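Local atomic coordinates of malate dehydrogenase (Picrophilus torridus, PDB entry 4BGV), a protein that catalyses the reversible, NAD-dependent oxidation of malate to oxaloacetate, a step of the tricarboxylic acid cycle. Residues Gln163-Ser168 / Glu199-Arg204; Ala133-Ser138 / Ala256-Gly261; Phe62-Ala65 / Lys69-Glu72. One frame throughout, in Å; residues are numbered along the deposited sequence.

Contact 1: Gln163-Ser168 / Glu199-Arg204; sequences QELNVS and EDLLPR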
# COMPACT_ATOMS: atom_id res chain seq x y z
N GLN A 163 -11.73 19.25 6.31
CA GLN A 163 -12.36 19.19 7.62
C GLN A 163 -13.53 20.16 7.72
O GLN A 163 -14.52 19.85 8.36
CB GLN A 163 -11.33 19.36 8.75
CG GLN A 163 -10.31 18.20 8.76
CD GLN A 163 -9.90 17.74 10.16
OE1 GLN A 163 -10.09 16.57 10.53
NE2 GLN A 163 -9.30 18.64 10.93
N GLU A 164 -13.42 21.31 7.06
CA GLU A 164 -14.50 22.29 7.12
C GLU A 164 -15.75 21.78 6.39
O GLU A 164 -16.86 22.03 6.83
CB GLU A 164 -14.05 23.62 6.53
CG GLU A 164 -15.03 24.75 6.78
CD GLU A 164 -15.03 25.20 8.23
OE1 GLU A 164 -13.97 25.10 8.89
OE2 GLU A 164 -16.09 25.63 8.71
N LEU A 165 -15.54 21.08 5.28
CA LEU A 165 -16.62 20.56 4.45
C LEU A 165 -16.99 19.11 4.75
O LEU A 165 -17.96 18.58 4.17
CB LEU A 165 -16.26 20.72 2.97
CG LEU A 165 -16.32 22.17 2.48
CD1 LEU A 165 -15.59 22.34 1.16
CD2 LEU A 165 -17.77 22.64 2.36
N ASN A 166 -16.25 18.48 5.67
CA ASN A 166 -16.45 17.07 6.02
C ASN A 166 -16.45 16.18 4.77
O ASN A 166 -17.42 15.46 4.50
CB ASN A 166 -17.74 16.87 6.81
CG ASN A 166 -17.81 15.50 7.48
OD1 ASN A 166 -16.77 14.88 7.78
ND2 ASN A 166 -19.02 15.00 7.71
N VAL A 167 -15.36 16.26 4.01
CA VAL A 167 -15.21 15.47 2.80
C VAL A 167 -13.84 14.80 2.82
O VAL A 167 -12.96 15.21 3.56
CB VAL A 167 -15.33 16.33 1.50
CG1 VAL A 167 -16.76 16.84 1.30
CG2 VAL A 167 -14.35 17.49 1.52
N SER A 168 -13.67 13.79 1.98
CA SER A 168 -12.41 13.06 1.87
C SER A 168 -11.27 14.00 1.50
O SER A 168 -11.45 14.88 0.66
CB SER A 168 -12.53 11.98 0.78
OG SER A 168 -11.26 11.39 0.51
N GLU A 199 -15.77 28.23 -3.75
CA GLU A 199 -16.58 29.43 -3.58
C GLU A 199 -18.08 29.15 -3.63
O GLU A 199 -18.87 29.97 -3.16
CB GLU A 199 -16.23 30.50 -4.61
CG GLU A 199 -14.98 31.27 -4.28
CD GLU A 199 -14.40 32.00 -5.48
OE1 GLU A 199 -14.14 31.35 -6.52
OE2 GLU A 199 -14.21 33.23 -5.38
N ASP A 200 -18.46 28.03 -4.23
CA ASP A 200 -19.85 27.59 -4.25
C ASP A 200 -20.22 26.82 -2.99
O ASP A 200 -21.38 26.52 -2.78
CB ASP A 200 -20.12 26.67 -5.45
CG ASP A 200 -19.96 27.39 -6.77
OD1 ASP A 200 -19.86 28.63 -6.77
OD2 ASP A 200 -19.93 26.70 -7.81
N LEU A 201 -19.23 26.48 -2.16
CA LEU A 201 -19.44 25.55 -1.06
C LEU A 201 -19.26 26.20 0.32
O LEU A 201 -19.84 25.74 1.30
CB LEU A 201 -18.50 24.35 -1.20
CG LEU A 201 -18.68 23.46 -2.44
CD1 LEU A 201 -17.64 22.35 -2.49
CD2 LEU A 201 -20.09 22.87 -2.44
N LEU A 202 -18.46 27.26 0.38
CA LEU A 202 -18.14 27.93 1.64
C LEU A 202 -18.29 29.44 1.50
O LEU A 202 -18.03 29.98 0.43
CB LEU A 202 -16.70 27.60 2.06
CG LEU A 202 -16.39 26.18 2.56
CD1 LEU A 202 -14.87 25.95 2.66
CD2 LEU A 202 -17.05 25.93 3.90
N PRO A 203 -18.70 30.12 2.59
CA PRO A 203 -18.74 31.59 2.59
C PRO A 203 -17.33 32.15 2.43
O PRO A 203 -16.36 31.54 2.89
CB PRO A 203 -19.28 31.93 3.98
CG PRO A 203 -19.93 30.67 4.47
CD PRO A 203 -19.20 29.55 3.85
N ARG A 204 -17.22 33.28 1.76
CA ARG A 204 -15.92 33.92 1.54
C ARG A 204 -15.15 34.12 2.85
O ARG A 204 -13.94 33.91 2.90
CB ARG A 204 -16.13 35.26 0.81
CG ARG A 204 -14.97 36.25 0.91
CD ARG A 204 -13.67 35.72 0.32
NE ARG A 204 -13.82 35.24 -1.04
CZ ARG A 204 -12.80 34.81 -1.78
NH1 ARG A 204 -11.57 34.83 -1.28
NH2 ARG A 204 -13.00 34.38 -3.02
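L165 and L202 meet tip to tip, each offering its isopropyl fork to the other, and together they contribute most of the 187 Å² buried here. The forks face each other branch for branch: CD2 of L165 is 3.7 Å from CD2 of L202, and CD1 of L165 is 4.0 Å from CD1 of L202. In both leucines CG stands opposite the carbonyl carbon (chi1 -73° in L165, -71° in L202), which sends the two forks out across the gap between the chain segments. L201 adds a second surface for L165, its CB lying 4.0 Å from CD2 of L165, so that this one methyl meets two successive residues of the loop. E164 joins through its aliphatic part: CG sits 3.7 Å from CD2 of L202, and the bend at chi2 (72°) turns the carboxylate away from the methyl group. No hydrogen bond crosses between the segments, and the contact is apolar packing at the protein surface. Within the loop, NH2 of R204 forms a salt bridge of 2.9 Å with OE2 of E199, which lies in the guanidinium plane at its edge; D208 takes the other terminal nitrogen, NH1. Just past L165 the chain leaves its helix at N166, and K279 of the second subunit donates hydrogen bonds to the backbone carbonyl oxygens of L165 and N166, where its positive charge would probably suit the helix's C-terminal end. Within the alpha/beta C-terminal domain, the contact joins the last turn of helix 150-165 to the loop that runs into helix 204-215, with P203 at the N-cap. Strand 184-193 borders it through V193, which touches L165 and L201, while helix 204-215 packs I207 on L202 and I210 on E164.

Contact 2: Ala133-Ser138 / Ala256-Gly261; sequences AIYKAS and AAYITG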
# COMPACT_ATOMS: atom_id res chain seq x y z
N ALA A 133 20.56 29.38 -4.45
CA ALA A 133 21.92 29.21 -3.94
C ALA A 133 22.54 27.88 -4.36
O ALA A 133 23.72 27.81 -4.71
CB ALA A 133 21.94 29.36 -2.41
N ILE A 134 21.75 26.81 -4.31
CA ILE A 134 22.25 25.49 -4.72
C ILE A 134 22.67 25.54 -6.20
O ILE A 134 23.70 24.98 -6.58
CB ILE A 134 21.21 24.38 -4.46
CG1 ILE A 134 21.10 24.08 -2.95
CG2 ILE A 134 21.56 23.09 -5.22
CD1 ILE A 134 22.36 23.40 -2.33
N TYR A 135 21.87 26.24 -7.00
CA TYR A 135 22.15 26.41 -8.42
C TYR A 135 23.46 27.17 -8.62
O TYR A 135 24.33 26.73 -9.37
CB TYR A 135 20.99 27.19 -9.08
CG TYR A 135 21.28 27.61 -10.50
CD1 TYR A 135 21.73 26.68 -11.44
CD2 TYR A 135 21.11 28.93 -10.91
CE1 TYR A 135 21.99 27.06 -12.74
CE2 TYR A 135 21.37 29.31 -12.22
CZ TYR A 135 21.81 28.36 -13.13
OH TYR A 135 22.08 28.72 -14.44
N LYS A 136 23.63 28.28 -7.92
CA LYS A 136 24.85 29.07 -8.05
C LYS A 136 26.11 28.30 -7.61
O LYS A 136 27.18 28.47 -8.19
CB LYS A 136 24.73 30.39 -7.28
CG LYS A 136 23.71 31.35 -7.89
CD LYS A 136 23.57 32.60 -7.03
CE LYS A 136 24.84 33.45 -7.06
NZ LYS A 136 24.90 34.31 -8.29
N ALA A 137 25.96 27.45 -6.61
CA ALA A 137 27.12 26.74 -6.05
C ALA A 137 27.47 25.48 -6.83
O ALA A 137 28.65 25.13 -6.94
CB ALA A 137 26.88 26.39 -4.58
N SER A 138 26.46 24.78 -7.33
CA SER A 138 26.67 23.45 -7.91
C SER A 138 26.89 23.48 -9.43
O SER A 138 27.52 22.57 -9.96
CB SER A 138 25.49 22.52 -7.60
OG SER A 138 24.33 22.90 -8.34
N ALA A 256 9.26 25.48 -6.25
CA ALA A 256 10.17 26.55 -6.64
C ALA A 256 10.95 26.07 -7.85
O ALA A 256 11.61 25.02 -7.82
CB ALA A 256 11.09 26.91 -5.50
N ALA A 257 10.86 26.81 -8.94
CA ALA A 257 11.54 26.40 -10.17
C ALA A 257 12.16 27.60 -10.86
O ALA A 257 11.71 28.73 -10.68
CB ALA A 257 10.58 25.67 -11.11
N TYR A 258 13.17 27.33 -11.68
CA TYR A 258 13.92 28.37 -12.37
C TYR A 258 13.12 28.92 -13.55
O TYR A 258 12.73 28.16 -14.43
CB TYR A 258 15.23 27.77 -12.87
CG TYR A 258 16.25 28.77 -13.33
CD1 TYR A 258 16.84 29.66 -12.43
CD2 TYR A 258 16.67 28.81 -14.65
CE1 TYR A 258 17.80 30.56 -12.84
CE2 TYR A 258 17.65 29.70 -15.06
CZ TYR A 258 18.20 30.58 -14.16
OH TYR A 258 19.15 31.47 -14.56
N ILE A 259 12.90 30.23 -13.55
CA ILE A 259 12.07 30.90 -14.57
C ILE A 259 12.95 31.61 -15.59
O ILE A 259 13.77 32.46 -15.23
CB ILE A 259 11.15 31.95 -13.91
CG1 ILE A 259 10.44 31.35 -12.69
CG2 ILE A 259 10.15 32.54 -14.93
CD1 ILE A 259 9.44 30.21 -13.03
N THR A 260 12.81 31.24 -16.87
CA THR A 260 13.56 31.88 -17.96
C THR A 260 12.76 31.91 -19.23
O THR A 260 11.68 31.34 -19.31
CB THR A 260 14.83 31.11 -18.34
OG1 THR A 260 14.51 29.75 -18.64
CG2 THR A 260 15.83 31.17 -17.24
N GLY A 261 13.30 32.59 -20.24
CA GLY A 261 12.73 32.58 -21.58
C GLY A 261 11.30 33.07 -21.58
O GLY A 261 10.98 34.08 -20.95
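Y135 and Y258 both hold CG opposite their own backbone N (chi1 171° and -167°), and these matching torsions extend the two rings away from their backbones until they meet midway, although the nearest CA atoms are 9.3 Å apart. The rings pack obliquely: their centroids are 5.0 Å apart and their planes lie at 54°. The closest approach is one ring carbon to another, CE2 of Y135 to CE1 of Y258 at 3.8 Å. CE2 of Y135 is also 3.9 Å from OH of Y258, so the same ring corner meets both a carbon and the phenol oxygen of its partner. The two hydroxyls come no nearer than 4.0 Å, OH to OH, and form no hydrogen bond; OH of Y258 instead has a weak one with N271. Helix 127-138 belongs to the Rossmann-type NAD-binding domain, whereas strand 251-259 belongs to the alpha/beta C-terminal domain, so this small tyrosine pair bridges the two domains of the lactate/malate dehydrogenase fold. Nearby, a backbone hydrogen bond of A256 with G147 ties the same strand to the end strand of the nucleotide-binding sheet. P142 touches both tyrosines, F273 on the adjoining strand 272-281 meets them too, its ring inclined to that of Y258, and F319 of helix 295-321 packs on helix 127-138. At the helix end, OG of S138 donates to O of I134 over 2.8 Å, approaching from above the carbonyl plane, while N of S138 reaches the same oxygen from the opposite face at 2.9 Å.

Contact 3: Phe62-Ala65 / Lys69-Glu72; sequences FCTA and KYAE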
# COMPACT_ATOMS: atom_id res chain seq x y z
N PHE A 62 25.84 8.39 7.19
CA PHE A 62 27.25 8.78 7.19
C PHE A 62 27.45 10.11 7.90
O PHE A 62 26.59 10.98 7.83
CB PHE A 62 27.76 8.90 5.76
CG PHE A 62 27.64 7.63 4.98
CD1 PHE A 62 28.63 6.66 5.06
CD2 PHE A 62 26.52 7.39 4.19
CE1 PHE A 62 28.52 5.46 4.35
CE2 PHE A 62 26.39 6.21 3.48
CZ PHE A 62 27.40 5.24 3.56
N CYS A 63 28.60 10.26 8.57
CA CYS A 63 28.94 11.53 9.21
C CYS A 63 29.76 12.40 8.27
O CYS A 63 30.79 11.96 7.76
CB CYS A 63 29.70 11.30 10.52
SG CYS A 63 30.11 12.84 11.38
N THR A 64 29.30 13.62 8.04
CA THR A 64 29.99 14.53 7.12
C THR A 64 30.84 15.59 7.82
O THR A 64 31.18 16.61 7.21
CB THR A 64 29.01 15.21 6.18
OG1 THR A 64 27.94 15.78 6.96
CG2 THR A 64 28.42 14.19 5.17
N ALA A 65 31.18 15.34 9.09
CA ALA A 65 32.17 16.17 9.78
C ALA A 65 33.41 16.32 8.91
O ALA A 65 34.01 17.40 8.84
CB ALA A 65 32.54 15.56 11.13
N LYS A 69 33.24 12.15 3.19
CA LYS A 69 32.10 11.23 3.27
C LYS A 69 30.99 11.50 2.25
O LYS A 69 30.21 10.61 1.92
CB LYS A 69 31.53 11.19 4.68
CG LYS A 69 32.36 10.33 5.63
CD LYS A 69 32.08 8.86 5.40
CE LYS A 69 33.23 8.00 5.89
NZ LYS A 69 33.71 8.44 7.23
N TYR A 70 30.92 12.73 1.74
CA TYR A 70 29.93 13.04 0.70
C TYR A 70 30.18 12.23 -0.57
O TYR A 70 29.32 12.18 -1.45
CB TYR A 70 29.93 14.53 0.37
CG TYR A 70 29.10 15.39 1.30
CD1 TYR A 70 27.73 15.21 1.41
CD2 TYR A 70 29.69 16.41 2.04
CE1 TYR A 70 26.97 16.01 2.23
CE2 TYR A 70 28.93 17.22 2.86
CZ TYR A 70 27.57 17.02 2.96
OH TYR A 70 26.82 17.81 3.78
N ALA A 71 31.35 11.62 -0.68
CA ALA A 71 31.64 10.72 -1.81
C ALA A 71 30.59 9.60 -1.93
O ALA A 71 30.33 9.10 -3.03
CB ALA A 71 33.06 10.13 -1.69
N GLU A 72 30.00 9.22 -0.80
CA GLU A 72 28.94 8.22 -0.76
C GLU A 72 27.64 8.61 -1.48
O GLU A 72 26.76 7.78 -1.68
CB GLU A 72 28.64 7.80 0.70
CG GLU A 72 29.82 7.12 1.40
CD GLU A 72 30.09 5.72 0.88
OE1 GLU A 72 29.30 5.25 0.03
OE2 GLU A 72 31.07 5.09 1.33
O HOH W 1 25.63 16.47 5.91
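F62 and E72 lie with ring and carboxylate almost parallel, their planes 7° apart, where strand 59-63, at the edge of the Rossmann-type sheet, is followed after a short loop by a 3-10 stretch through 69-72. The two side chains run at about a right angle to each other, and CG of E72 sits 3.6 Å above the plane of the F62 ring, offset toward its rim, in a CH-pi contact. The bend of E72 at chi2 brings its carboxylate over the ring, and the last torsion turns it nearly parallel, with CD 3.8 Å from CE1 of F62. K69 reaches the same ring obliquely through CD, and its CG presses on the backbone, 3.1 Å from O of C63. In the second pair, CG2 of T64 stands 3.6 Å above the plane of the Y70 ring, over its middle and 9° off the normal, a CH-pi contact. It reaches that place because T64 holds CG2 opposite its carbonyl carbon, while OG1 (chi1 50°) occupies the crowded position between N and C and turns to the solvent molecule it shares with Y70. Behind the pair, Y70 packs on A110 and Y114 of helix 93-114. Replacing Y70 with an alanine would probably open a gap between this helix and T64, leaving the methyl of T64 without its aromatic floor and the shared water without the Y70 hydroxyl. On the strand side, F62 meets the ring of F32, and the side chain of T64 lies about 5 Å from that of D33, a probable NAD-binding residue. The hydroxyls of the second pair are joined by one water, 2.6 Å from OG1 of T64 and 2.8 Å from OH of Y70.

In the fold
The three contacts share no helix or strand. Contact 3 is partly buried and local, joining one strand end to the turn just after it within the NAD-binding domain; contact 1 lies at the surface of the C-terminal domain, and contact 2, also a surface contact, spans both domains. Contacts 1 and 3 lie on opposite sides of the chain's centre, 48 Å apart between centres; contacts 2 and 3 approach to about 9 Å at their nearest atoms. Their chemistry differs accordingly: aliphatic leucines beside subunit interfaces in contact 1, two tyrosine rings with no hydrogen bond between them in contact 2, and CH-pi contacts with a bridging water in contact 3.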